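Local coordinates for protein phosphohistidine phosphatase SixA (Escherichia coli, PDB 1UJC) that removes phosphate from the phosphohistidine of the HPt domain of the ArcB sensor in the multistep His-Asp phosphorelay, at residues H8-A12 / L23-G27; E30-M34 / T130-A134; E44-V48 / L67-A73; V85-S89 / Y114-L119; L92-N97 / L138-G142. One frame throughout, in Å; residues are numbered along the deposited sequence.

Contact 1 of 5, residues H8-A12 / L23-G27; sequences HGDAA and LTTNG. With WO4 (tungstate(VI)ion), chain C.
The loop His8-Ala12, leaving strand 2-7 in extended conformation, lies against Leu23-Gly27, the lead-in and first turn of helix 25-40. A single bridge pairs Ala11 with Leu23, CA to CA 4.1 Å; Asp10 and Gly27 approach to 3.9 Å between CA atoms. Leu23 (chi1 -131°, between wells) brings CD1 to 3.1 Å from Gly9 O and 4.3 Å from Ala11 CB. Thr24, chi1 p, is the N-cap. Its N donates to Asp10 O at 2.9 Å and 176°, OG1 donates to Asp10 OD2 at 2.7 Å (Asp10 chi1 t), and OG1 accepts from Gly27 N at 2.8 Å, while CG2 lies 3.3 Å from Ala12 N. Asn26 puts ND2 3.7 Å from Asp10 CB. At Gly27, CA makes a CA-H...O contact with Asp10 O at 3.5 Å; a CB here would clash with that oxygen. His8, in the Arg-His-Gly sequence of the histidine phosphatases, has NE2 2.5 Å from the tungstate W and donates from ND1 to Gly9 O (2.7 Å), which helps orient the ring (chi1 p). Arg7, Arg55, His108 and Leu109 complete the tungstate pocket. Helix 54-66 flanks the loop, with Thr59 OG1 accepting from Gly9 N and Gln58 OE1 from Leu23 N.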
# COMPACT_ATOMS: atom_id res chain seq x y z
N HIS A 8 5.39 0.91 -3.45
CA HIS A 8 6.71 0.77 -2.88
C HIS A 8 7.54 2.01 -3.22
O HIS A 8 7.23 2.73 -4.17
CB HIS A 8 7.38 -0.48 -3.45
CG HIS A 8 7.74 -0.35 -4.89
ND1 HIS A 8 8.78 0.43 -5.33
CD2 HIS A 8 7.16 -0.87 -6.00
CE1 HIS A 8 8.83 0.39 -6.65
NE2 HIS A 8 7.85 -0.39 -7.08
N GLY A 9 8.59 2.25 -2.44
CA GLY A 9 9.44 3.41 -2.67
C GLY A 9 10.41 3.25 -3.83
O GLY A 9 10.55 2.16 -4.38
N ASP A 10 11.06 4.35 -4.20
CA ASP A 10 12.03 4.37 -5.28
C ASP A 10 13.00 3.20 -5.13
O ASP A 10 13.55 2.98 -4.05
CB ASP A 10 12.78 5.71 -5.25
CG ASP A 10 13.69 5.89 -6.45
OD1 ASP A 10 13.19 5.99 -7.59
OD2 ASP A 10 14.92 5.93 -6.25
N ALA A 11 13.22 2.46 -6.21
CA ALA A 11 14.10 1.30 -6.16
C ALA A 11 15.19 1.28 -7.22
O ALA A 11 15.02 1.80 -8.31
CB ALA A 11 13.26 0.03 -6.27
N ALA A 12 16.31 0.65 -6.88
CA ALA A 12 17.44 0.53 -7.80
C ALA A 12 16.95 -0.11 -9.09
O ALA A 12 16.16 -1.05 -9.07
CB ALA A 12 18.54 -0.31 -7.17
N LEU A 23 15.53 -1.17 -2.33
CA LEU A 23 15.06 0.21 -2.30
C LEU A 23 16.29 1.12 -2.36
O LEU A 23 17.38 0.73 -1.95
CB LEU A 23 14.29 0.45 -1.00
CG LEU A 23 12.91 1.12 -1.03
CD1 LEU A 23 12.09 0.62 -2.22
CD2 LEU A 23 12.20 0.82 0.28
N THR A 24 16.13 2.32 -2.90
CA THR A 24 17.25 3.27 -2.95
C THR A 24 17.20 4.08 -1.66
O THR A 24 16.21 4.04 -0.93
CB THR A 24 17.12 4.26 -4.12
OG1 THR A 24 16.01 5.14 -3.86
CG2 THR A 24 16.89 3.53 -5.44
N THR A 25 18.27 4.83 -1.40
CA THR A 25 18.34 5.67 -0.22
C THR A 25 17.16 6.64 -0.21
O THR A 25 16.50 6.81 0.82
CB THR A 25 19.65 6.46 -0.21
OG1 THR A 25 20.74 5.55 -0.06
CG2 THR A 25 19.67 7.47 0.92
N ASN A 26 16.90 7.26 -1.35
CA ASN A 26 15.79 8.20 -1.49
C ASN A 26 14.47 7.46 -1.27
O ASN A 26 13.58 7.96 -0.59
CB ASN A 26 15.81 8.83 -2.89
CG ASN A 26 14.55 9.65 -3.19
OD1 ASN A 26 14.32 10.70 -2.59
ND2 ASN A 26 13.74 9.15 -4.12
N GLY A 27 14.37 6.26 -1.84
CA GLY A 27 13.17 5.46 -1.67
C GLY A 27 12.91 5.20 -0.20
O GLY A 27 11.75 5.17 0.23
W WO4 C . 7.20 -0.62 -9.47
O1 WO4 C . 5.76 0.11 -8.85
O2 WO4 C . 7.42 -2.18 -8.74
O3 WO4 C . 8.56 0.43 -9.29
O4 WO4 C . 7.00 -0.89 -11.17

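Contact 2 of 5, residues E30-M34 / T130-A134; sequences ESRLM and TSAIA
Residues Glu30-Met34 form a regular turn of helix 25-40, with Met34 N bonded to Glu30 O at 3.0 Å. Against it, Thr130-Ala132 lead into strand 133-138; Ser131 has positive phi (72/-3), and Ala132 onward is extended. The CA atoms of Ser31 and Ser131 are nearest, at 5.4 Å. Ser131 and Ser31, both chi1 m, bring their OG atoms to 3.0 Å; Ser31 OG also bonds Gly27 O. Met34, m throughout chi1 to chi3, lays CG 3.1 Å from Ser131 O and CE 3.8 Å from Ile133 CG1. Water 1 joins Glu30 OE1 (3.1 Å) to Thr130 O (2.8 Å) and Thr130 OG1 (3.1 Å), and water 2 joins Glu30 OE1 (2.5 Å) to Thr130 OG1 (2.9 Å). Lys156 pairs with Glu30 OE2. This helix-on-sheet contact of an alpha/beta fold grades from a hydrated margin at Thr130, whose side chain is about 5 Å from the bound tungstate, through Ser131 O, covered by Met34 CG and without a polar partner in the model, to the apolar Met34-Ile133 pair.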
# COMPACT_ATOMS: atom_id res chain seq x y z
N GLU A 30 11.92 8.79 1.45
CA GLU A 30 10.54 9.16 1.15
C GLU A 30 9.53 8.23 1.80
O GLU A 30 8.44 8.66 2.18
CB GLU A 30 10.29 9.19 -0.35
CG GLU A 30 11.19 10.15 -1.09
CD GLU A 30 10.71 10.38 -2.50
OE1 GLU A 30 10.36 9.39 -3.18
OE2 GLU A 30 10.69 11.56 -2.93
N SER A 31 9.88 6.96 1.94
CA SER A 31 8.96 6.02 2.57
C SER A 31 8.79 6.37 4.04
O SER A 31 7.70 6.25 4.59
CB SER A 31 9.45 4.59 2.40
OG SER A 31 9.15 4.11 1.09
N ARG A 32 9.88 6.82 4.67
CA ARG A 32 9.83 7.21 6.08
C ARG A 32 9.04 8.51 6.19
O ARG A 32 8.33 8.74 7.17
CB ARG A 32 11.24 7.42 6.65
CG ARG A 32 11.93 6.14 7.14
CD ARG A 32 13.07 6.47 8.12
NE ARG A 32 13.45 5.30 8.92
CZ ARG A 32 14.40 4.44 8.59
NH1 ARG A 32 15.09 4.60 7.48
NH2 ARG A 32 14.67 3.40 9.37
N LEU A 33 9.18 9.36 5.17
CA LEU A 33 8.50 10.64 5.13
C LEU A 33 6.98 10.42 5.15
O LEU A 33 6.26 11.05 5.93
CB LEU A 33 8.90 11.39 3.85
CG LEU A 33 8.52 12.87 3.71
CD1 LEU A 33 9.09 13.66 4.88
CD2 LEU A 33 9.08 13.41 2.39
N MET A 34 6.50 9.52 4.30
CA MET A 34 5.08 9.21 4.22
C MET A 34 4.61 8.52 5.50
O MET A 34 3.48 8.74 5.96
CB MET A 34 4.80 8.31 3.02
CG MET A 34 5.00 8.97 1.67
SD MET A 34 3.86 10.34 1.37
CE MET A 34 2.32 9.47 1.35
N THR A 130 6.12 6.94 -6.45
CA THR A 130 6.66 6.04 -5.42
C THR A 130 6.36 6.54 -4.00
O THR A 130 6.44 7.74 -3.72
CB THR A 130 8.19 5.82 -5.59
OG1 THR A 130 8.85 7.09 -5.67
CG2 THR A 130 8.48 5.01 -6.84
N SER A 131 6.01 5.61 -3.12
CA SER A 131 5.69 5.91 -1.72
C SER A 131 4.35 6.63 -1.53
O SER A 131 3.94 6.89 -0.41
CB SER A 131 6.80 6.75 -1.07
OG SER A 131 7.99 6.00 -0.92
N ALA A 132 3.67 6.95 -2.63
CA ALA A 132 2.38 7.63 -2.56
C ALA A 132 1.34 6.72 -1.92
O ALA A 132 1.41 5.50 -2.05
CB ALA A 132 1.92 8.04 -3.96
N ILE A 133 0.37 7.31 -1.22
CA ILE A 133 -0.65 6.53 -0.55
C ILE A 133 -2.07 6.95 -0.90
O ILE A 133 -2.41 8.14 -0.89
CB ILE A 133 -0.50 6.62 0.98
CG1 ILE A 133 0.83 5.99 1.41
CG2 ILE A 133 -1.66 5.91 1.67
CD1 ILE A 133 1.11 6.12 2.89
N ALA A 134 -2.91 5.97 -1.19
CA ALA A 134 -4.31 6.23 -1.52
C ALA A 134 -5.15 5.75 -0.35
O ALA A 134 -4.93 4.66 0.18
CB ALA A 134 -4.70 5.50 -2.79
O HOH W 1 7.78 9.85 -4.92
O HOH W 2 9.95 6.92 -2.99

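Contact 3 of 5, residues E44-V48 / L67-A73; sequences EIERV and LNLPSSA
The ring of Pro70 is a bump that fits into a shallow hollow formed by the backbone of Ile45 and Glu46 and the side chain of Val48: its CG lies 3.1 Å from Glu46 O and 3.6 Å from Ile45 O, and its CD 3.6 Å from Val48 CG2. Residues Glu44-Val48 are extended apart from a kink at Glu46 (-88/-37) and enter strand 47-50 at Arg47; Leu67-Ala73 form an irregular loop. The nearest CA pairs, Ile45-Leu69 at 6.0 Å, Arg47-Pro70 at 6.3 Å and Val48-Ala73 at 5.0 Å, indicate that both run the same way. Beside the proline, Leu69 (chi1 m, chi2 t) sets CD2 against both Ile45 CB (3.6 Å) and Val48 CG2 (4.1 Å). Leu67 CD2 meets Ile45 CG1 at 4.2 Å, and Val48, chi1 t, has CG1 4.2 Å from Ala73 CB. Water fills the gap where the backbones stand apart: water 3 donates to Ile45 O (2.8 Å) and Asn68 O (2.6 Å), and water 4 accepts from Ile45 N (2.6 Å) while donating to Asn68 O (3.2 Å). The contact closes the beta-alpha-beta crossover from strand 47-50 through helix 54-66 to the parallel edge strand 74-75; Leu60 of that helix touches Val48, Leu69 and Ala73, while strand 102-107 flanks Ile45 and Arg47.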
# COMPACT_ATOMS: atom_id res chain seq x y z
N GLU A 44 -3.88 4.52 12.71
CA GLU A 44 -3.57 3.33 13.48
C GLU A 44 -3.79 2.13 12.56
O GLU A 44 -4.93 1.80 12.24
CB GLU A 44 -4.50 3.22 14.69
CG GLU A 44 -4.72 4.53 15.43
CD GLU A 44 -5.70 4.39 16.59
OE1 GLU A 44 -6.82 3.87 16.36
OE2 GLU A 44 -5.36 4.81 17.72
N ILE A 45 -2.70 1.50 12.14
CA ILE A 45 -2.79 0.36 11.23
C ILE A 45 -2.95 -0.94 11.99
O ILE A 45 -2.09 -1.32 12.78
CB ILE A 45 -1.53 0.26 10.34
CG1 ILE A 45 -1.31 1.58 9.59
CG2 ILE A 45 -1.68 -0.89 9.36
CD1 ILE A 45 -2.44 1.96 8.66
N GLU A 46 -4.07 -1.62 11.74
CA GLU A 46 -4.37 -2.88 12.41
C GLU A 46 -3.79 -4.09 11.68
O GLU A 46 -3.35 -5.05 12.31
CB GLU A 46 -5.89 -3.07 12.54
CG GLU A 46 -6.30 -4.28 13.37
CD GLU A 46 -7.81 -4.49 13.44
OE1 GLU A 46 -8.54 -3.50 13.65
OE2 GLU A 46 -8.26 -5.64 13.28
N ARG A 47 -3.79 -4.04 10.36
CA ARG A 47 -3.27 -5.14 9.56
C ARG A 47 -2.41 -4.65 8.40
O ARG A 47 -2.61 -3.54 7.89
CB ARG A 47 -4.44 -5.98 9.01
CG ARG A 47 -5.24 -6.71 10.08
CD ARG A 47 -4.47 -7.92 10.60
NE ARG A 47 -4.57 -9.05 9.69
CZ ARG A 47 -5.66 -9.80 9.54
NH1 ARG A 47 -6.75 -9.54 10.25
NH2 ARG A 47 -5.65 -10.83 8.70
N VAL A 48 -1.46 -5.47 7.98
CA VAL A 48 -0.57 -5.12 6.89
C VAL A 48 -0.46 -6.24 5.85
O VAL A 48 -0.21 -7.39 6.19
CB VAL A 48 0.84 -4.80 7.42
CG1 VAL A 48 1.78 -4.49 6.27
CG2 VAL A 48 0.75 -3.63 8.38
N LEU A 67 6.23 4.36 11.99
CA LEU A 67 4.83 4.21 12.36
C LEU A 67 4.62 2.89 13.09
O LEU A 67 5.17 1.86 12.69
CB LEU A 67 3.99 4.27 11.08
CG LEU A 67 2.46 4.29 11.09
CD1 LEU A 67 1.95 5.55 11.75
CD2 LEU A 67 1.97 4.23 9.65
N ASN A 68 3.84 2.91 14.16
CA ASN A 68 3.58 1.68 14.92
C ASN A 68 2.77 0.72 14.05
O ASN A 68 1.61 0.98 13.75
CB ASN A 68 2.79 1.98 16.21
CG ASN A 68 3.44 3.07 17.06
OD1 ASN A 68 4.67 3.17 17.14
ND2 ASN A 68 2.61 3.88 17.71
N LEU A 69 3.40 -0.38 13.65
CA LEU A 69 2.73 -1.38 12.81
C LEU A 69 2.60 -2.71 13.53
O LEU A 69 3.31 -2.98 14.50
CB LEU A 69 3.51 -1.58 11.50
CG LEU A 69 3.49 -0.43 10.49
CD1 LEU A 69 4.31 -0.80 9.26
CD2 LEU A 69 2.05 -0.15 10.10
N PRO A 70 1.69 -3.58 13.06
CA PRO A 70 1.48 -4.89 13.67
C PRO A 70 2.79 -5.67 13.67
O PRO A 70 3.63 -5.48 12.79
CB PRO A 70 0.43 -5.54 12.77
CG PRO A 70 -0.34 -4.38 12.27
CD PRO A 70 0.75 -3.38 11.94
N SER A 71 2.95 -6.55 14.65
CA SER A 71 4.16 -7.35 14.74
C SER A 71 4.30 -8.18 13.49
O SER A 71 5.39 -8.31 12.93
CB SER A 71 4.11 -8.26 15.97
OG SER A 71 5.28 -9.04 16.06
N SER A 72 3.19 -8.74 13.04
CA SER A 72 3.20 -9.56 11.84
C SER A 72 2.71 -8.80 10.62
O SER A 72 2.18 -7.68 10.72
CB SER A 72 2.35 -10.81 12.05
OG SER A 72 2.84 -11.56 13.14
N ALA A 73 2.91 -9.41 9.46
CA ALA A 73 2.50 -8.85 8.19
C ALA A 73 2.14 -10.05 7.34
O ALA A 73 2.69 -11.14 7.53
CB ALA A 73 3.63 -8.07 7.55
O HOH W 3 -0.54 -0.03 14.71
O HOH W 4 -0.52 2.94 12.45
O HOH W 5 -0.96 -7.72 9.56

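Contact 4 of 5, residues V85-S89 / Y114-L119; sequences VGLVS and YLVAEL
Val85, with chi1 p, lays its CG2 methyl over the backbone and side chains of helix 111-119: it is 3.4 Å from Leu115 CA, 3.7 Å from Leu115 CD1, 3.6 Å from Glu118 CB and 3.8 Å from Tyr114 O. Both segments are regular helix, with Ser89 N bonded to Val85 O at 2.9 Å, Glu118 N to Tyr114 O at 2.8 Å and Leu119 N to Leu115 O at 2.9 Å. Their axes approach to 9.7 Å and cross at -59°; the nearest CA pairs are Val85-Leu115 at 5.7 Å and Ser89-Leu119 at 6.5 Å. Val88 (chi1 t) places CG1 3.6 Å from Leu115 CD1, the leucine (chi1 t, chi2 p) touching both valines. Ser89 sets CB 3.8 Å from Glu118 CG and OG 3.9 Å from Leu119 CD2. This is side-by-side packing of two helices of the alpha/beta fold at a steep angle, through positions i, i+3 and i+4 (Val85, Val88, Ser89). Behind this layer, Leu115 and Leu119 also touch Ile5 of strand 2-7, so helix 111-119 joins helix 85-98 to the central sheet. No hydrogen bond or salt bridge crosses between the two segments. Cohesion is by van der Waals contact, apolar around Val85, Val88 and Leu115, with the aliphatic part of Glu118 extending it toward the exposed side.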
# COMPACT_ATOMS: atom_id res chain seq x y z
N VAL A 85 -6.24 -8.37 -9.10
CA VAL A 85 -6.94 -7.36 -8.32
C VAL A 85 -8.25 -7.89 -7.73
O VAL A 85 -8.73 -7.39 -6.71
CB VAL A 85 -7.24 -6.10 -9.17
CG1 VAL A 85 -8.40 -6.35 -10.12
CG2 VAL A 85 -7.53 -4.92 -8.26
N GLY A 86 -8.82 -8.90 -8.38
CA GLY A 86 -10.06 -9.47 -7.89
C GLY A 86 -9.86 -10.17 -6.56
O GLY A 86 -10.67 -10.01 -5.64
N LEU A 87 -8.79 -10.95 -6.47
CA LEU A 87 -8.49 -11.69 -5.25
C LEU A 87 -8.06 -10.73 -4.14
O LEU A 87 -8.34 -10.97 -2.97
CB LEU A 87 -7.39 -12.72 -5.52
CG LEU A 87 -7.73 -13.88 -6.47
CD1 LEU A 87 -6.50 -14.75 -6.69
CD2 LEU A 87 -8.87 -14.70 -5.89
N VAL A 88 -7.37 -9.65 -4.50
CA VAL A 88 -6.95 -8.68 -3.50
C VAL A 88 -8.22 -8.05 -2.93
O VAL A 88 -8.37 -7.90 -1.72
CB VAL A 88 -6.06 -7.58 -4.12
CG1 VAL A 88 -5.69 -6.56 -3.06
CG2 VAL A 88 -4.80 -8.20 -4.72
N SER A 89 -9.12 -7.68 -3.83
CA SER A 89 -10.40 -7.08 -3.47
C SER A 89 -11.18 -7.98 -2.51
O SER A 89 -11.71 -7.53 -1.49
CB SER A 89 -11.22 -6.83 -4.73
OG SER A 89 -12.56 -6.54 -4.43
N TYR A 114 -5.23 -0.04 -10.39
CA TYR A 114 -6.40 -0.86 -10.67
C TYR A 114 -7.15 -1.25 -9.40
O TYR A 114 -8.37 -1.37 -9.40
CB TYR A 114 -6.00 -2.15 -11.41
CG TYR A 114 -5.26 -1.94 -12.70
CD1 TYR A 114 -5.71 -1.04 -13.66
CD2 TYR A 114 -4.10 -2.67 -12.98
CE1 TYR A 114 -5.03 -0.86 -14.86
CE2 TYR A 114 -3.41 -2.49 -14.18
CZ TYR A 114 -3.88 -1.59 -15.11
OH TYR A 114 -3.21 -1.45 -16.31
N LEU A 115 -6.40 -1.45 -8.32
CA LEU A 115 -7.00 -1.82 -7.05
C LEU A 115 -7.99 -0.76 -6.58
O LEU A 115 -9.10 -1.10 -6.14
CB LEU A 115 -5.92 -2.03 -5.98
CG LEU A 115 -6.41 -2.50 -4.61
CD1 LEU A 115 -7.23 -3.78 -4.75
CD2 LEU A 115 -5.22 -2.74 -3.70
N VAL A 116 -7.60 0.51 -6.65
CA VAL A 116 -8.48 1.59 -6.24
C VAL A 116 -9.76 1.59 -7.07
O VAL A 116 -10.86 1.73 -6.53
CB VAL A 116 -7.80 2.97 -6.38
CG1 VAL A 116 -8.81 4.08 -6.10
CG2 VAL A 116 -6.64 3.08 -5.41
N ALA A 117 -9.62 1.45 -8.39
CA ALA A 117 -10.77 1.44 -9.29
C ALA A 117 -11.67 0.24 -8.98
O ALA A 117 -12.88 0.38 -8.86
CB ALA A 117 -10.31 1.39 -10.74
N GLU A 118 -11.05 -0.93 -8.85
CA GLU A 118 -11.77 -2.16 -8.55
C GLU A 118 -12.58 -2.02 -7.26
O GLU A 118 -13.71 -2.48 -7.18
CB GLU A 118 -10.77 -3.32 -8.41
CG GLU A 118 -11.34 -4.62 -7.85
CD GLU A 118 -12.31 -5.30 -8.78
OE1 GLU A 118 -12.28 -5.01 -10.00
OE2 GLU A 118 -13.10 -6.15 -8.31
N LEU A 119 -11.98 -1.38 -6.25
CA LEU A 119 -12.65 -1.18 -4.97
C LEU A 119 -13.67 -0.05 -4.99
O LEU A 119 -14.70 -0.11 -4.32
CB LEU A 119 -11.62 -0.89 -3.88
CG LEU A 119 -10.52 -1.93 -3.62
CD1 LEU A 119 -9.47 -1.33 -2.71
CD2 LEU A 119 -11.13 -3.18 -3.00

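Contact 5 of 5, residues L92-N97 / L138-G142; sequences LQALTN and LDESG
This is a helix-to-hairpin contact at the far end of the sheet from the tungstate: residues Leu92-Asn97 of helix 85-98 receive the turn Leu138-Gly142 that connects antiparallel strands 133-138 and 144-150. The helix is regular, with Thr96 N to Leu92 O at 2.9 Å and Asn97 N to Gln93 O at 3.0 Å. Asp139-Gly142 form a type I turn closed by Gly142 N to Asp139 O at 3.0 Å; Gly142 has positive phi (80/12), favouring glycine. The nearest CA pairs are Gln93-Gly142 and Asn97-Glu140, both 5.4 Å. The carbonyl of Glu140 points into the helix surface and accepts two bonds, from Gln93 NE2 at 3.0 Å and 176° and from Asn97 ND2 at 3.1 Å and 153°. Gln93 is extended (chi1 and chi2 t) to reach it, whereas Asn97 (chi1 m) also donates from ND2 to Gln93 O at 2.9 Å. Thr96, chi1 m, turns OG1 back to Leu92 O (2.9 Å) and sets CG2 against Glu140 N at 3.5 Å. Towards the core, Leu138 CD2 lies 3.8 Å from Leu92 CB and 3.6 Å from Thr96 OG1, beside Met1. Asp139 OD2 accepts from Ser141 N at 2.8 Å and also from Asn143 N. The arrangement is a beta-hairpin connection with an Asx turn inside a type I turn, the carbonyl of Glu140 bound by two amide side chains one helical turn apart.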
# COMPACT_ATOMS: atom_id res chain seq x y z
N LEU A 92 -9.61 -8.20 0.95
CA LEU A 92 -9.95 -7.01 1.71
C LEU A 92 -11.39 -7.04 2.22
O LEU A 92 -11.66 -6.63 3.35
CB LEU A 92 -9.70 -5.75 0.87
CG LEU A 92 -8.25 -5.27 0.83
CD1 LEU A 92 -8.05 -4.24 -0.28
CD2 LEU A 92 -7.89 -4.67 2.19
N GLN A 93 -12.31 -7.54 1.40
CA GLN A 93 -13.71 -7.62 1.80
C GLN A 93 -13.82 -8.61 2.96
O GLN A 93 -14.59 -8.39 3.90
CB GLN A 93 -14.59 -8.07 0.62
CG GLN A 93 -16.04 -8.37 1.00
CD GLN A 93 -16.98 -8.47 -0.20
OE1 GLN A 93 -16.60 -8.95 -1.27
NE2 GLN A 93 -18.22 -8.02 -0.02
N ALA A 94 -13.03 -9.68 2.91
CA ALA A 94 -13.02 -10.67 3.97
C ALA A 94 -12.65 -9.99 5.29
O ALA A 94 -13.40 -10.05 6.26
CB ALA A 94 -12.02 -11.77 3.67
N LEU A 95 -11.50 -9.33 5.31
CA LEU A 95 -11.05 -8.64 6.51
C LEU A 95 -12.09 -7.63 6.99
O LEU A 95 -12.30 -7.46 8.19
CB LEU A 95 -9.71 -7.94 6.27
CG LEU A 95 -8.52 -8.83 5.90
CD1 LEU A 95 -7.25 -7.98 5.83
CD2 LEU A 95 -8.36 -9.94 6.92
N THR A 96 -12.75 -6.96 6.05
CA THR A 96 -13.77 -5.98 6.39
C THR A 96 -14.89 -6.63 7.19
O THR A 96 -15.33 -6.10 8.21
CB THR A 96 -14.37 -5.31 5.13
OG1 THR A 96 -13.36 -4.53 4.48
CG2 THR A 96 -15.54 -4.40 5.49
N ASN A 97 -15.35 -7.79 6.73
CA ASN A 97 -16.42 -8.52 7.41
C ASN A 97 -15.92 -9.17 8.71
O ASN A 97 -16.72 -9.53 9.57
CB ASN A 97 -17.00 -9.58 6.48
CG ASN A 97 -17.96 -9.00 5.47
OD1 ASN A 97 -19.12 -8.71 5.79
ND2 ASN A 97 -17.48 -8.80 4.25
N LEU A 138 -13.64 1.17 2.77
CA LEU A 138 -14.34 0.02 2.22
C LEU A 138 -15.41 -0.52 3.17
O LEU A 138 -15.15 -0.70 4.37
CB LEU A 138 -13.34 -1.09 1.90
CG LEU A 138 -13.82 -2.35 1.17
CD1 LEU A 138 -14.30 -2.01 -0.24
CD2 LEU A 138 -12.66 -3.33 1.11
N ASP A 139 -16.59 -0.79 2.64
CA ASP A 139 -17.65 -1.33 3.46
C ASP A 139 -17.75 -2.85 3.28
O ASP A 139 -17.07 -3.43 2.43
CB ASP A 139 -19.00 -0.63 3.18
CG ASP A 139 -19.65 -1.07 1.88
OD1 ASP A 139 -20.58 -0.35 1.44
OD2 ASP A 139 -19.26 -2.11 1.31
N GLU A 140 -18.59 -3.47 4.09
CA GLU A 140 -18.78 -4.91 4.09
C GLU A 140 -19.22 -5.55 2.77
O GLU A 140 -19.00 -6.74 2.54
CB GLU A 140 -19.75 -5.28 5.21
CG GLU A 140 -19.47 -4.53 6.53
CD GLU A 140 -19.87 -3.05 6.49
OE1 GLU A 140 -21.01 -2.76 6.06
OE2 GLU A 140 -19.06 -2.18 6.91
N SER A 141 -19.84 -4.76 1.89
CA SER A 141 -20.29 -5.28 0.61
C SER A 141 -19.27 -5.05 -0.49
O SER A 141 -19.57 -5.22 -1.67
CB SER A 141 -21.63 -4.65 0.23
OG SER A 141 -22.64 -5.06 1.15
N GLY A 142 -18.06 -4.67 -0.10
CA GLY A 142 -17.00 -4.43 -1.06
C GLY A 142 -17.08 -3.08 -1.76
O GLY A 142 -16.39 -2.85 -2.74

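Contacts 1 and 2, about 10 Å apart between centres, share helix 25-40; Gly9 CA meets Ser131 OG at 3.4 Å, so the loop carrying His8 rests on the loop before strand 133-138. Contact 1 supplies His8 to the tungstate site, and the side chain of Thr130 in contact 2 is about 5 Å from the ion. Contacts 4 and 5, about 12 Å apart between centres, share helix 85-98 and lie across the chain's centre from contact 1, about 24 and 31 Å from it between centres. Leu119 CD1 touches Leu92 CD1 at 4.1 Å. Contact 3 meets contact 5 at Arg47 NH2-Leu95 CD2 (3.4 Å), and contact 2 meets contact 4 at Ala134 CB-Val116 CG2 (4.1 Å).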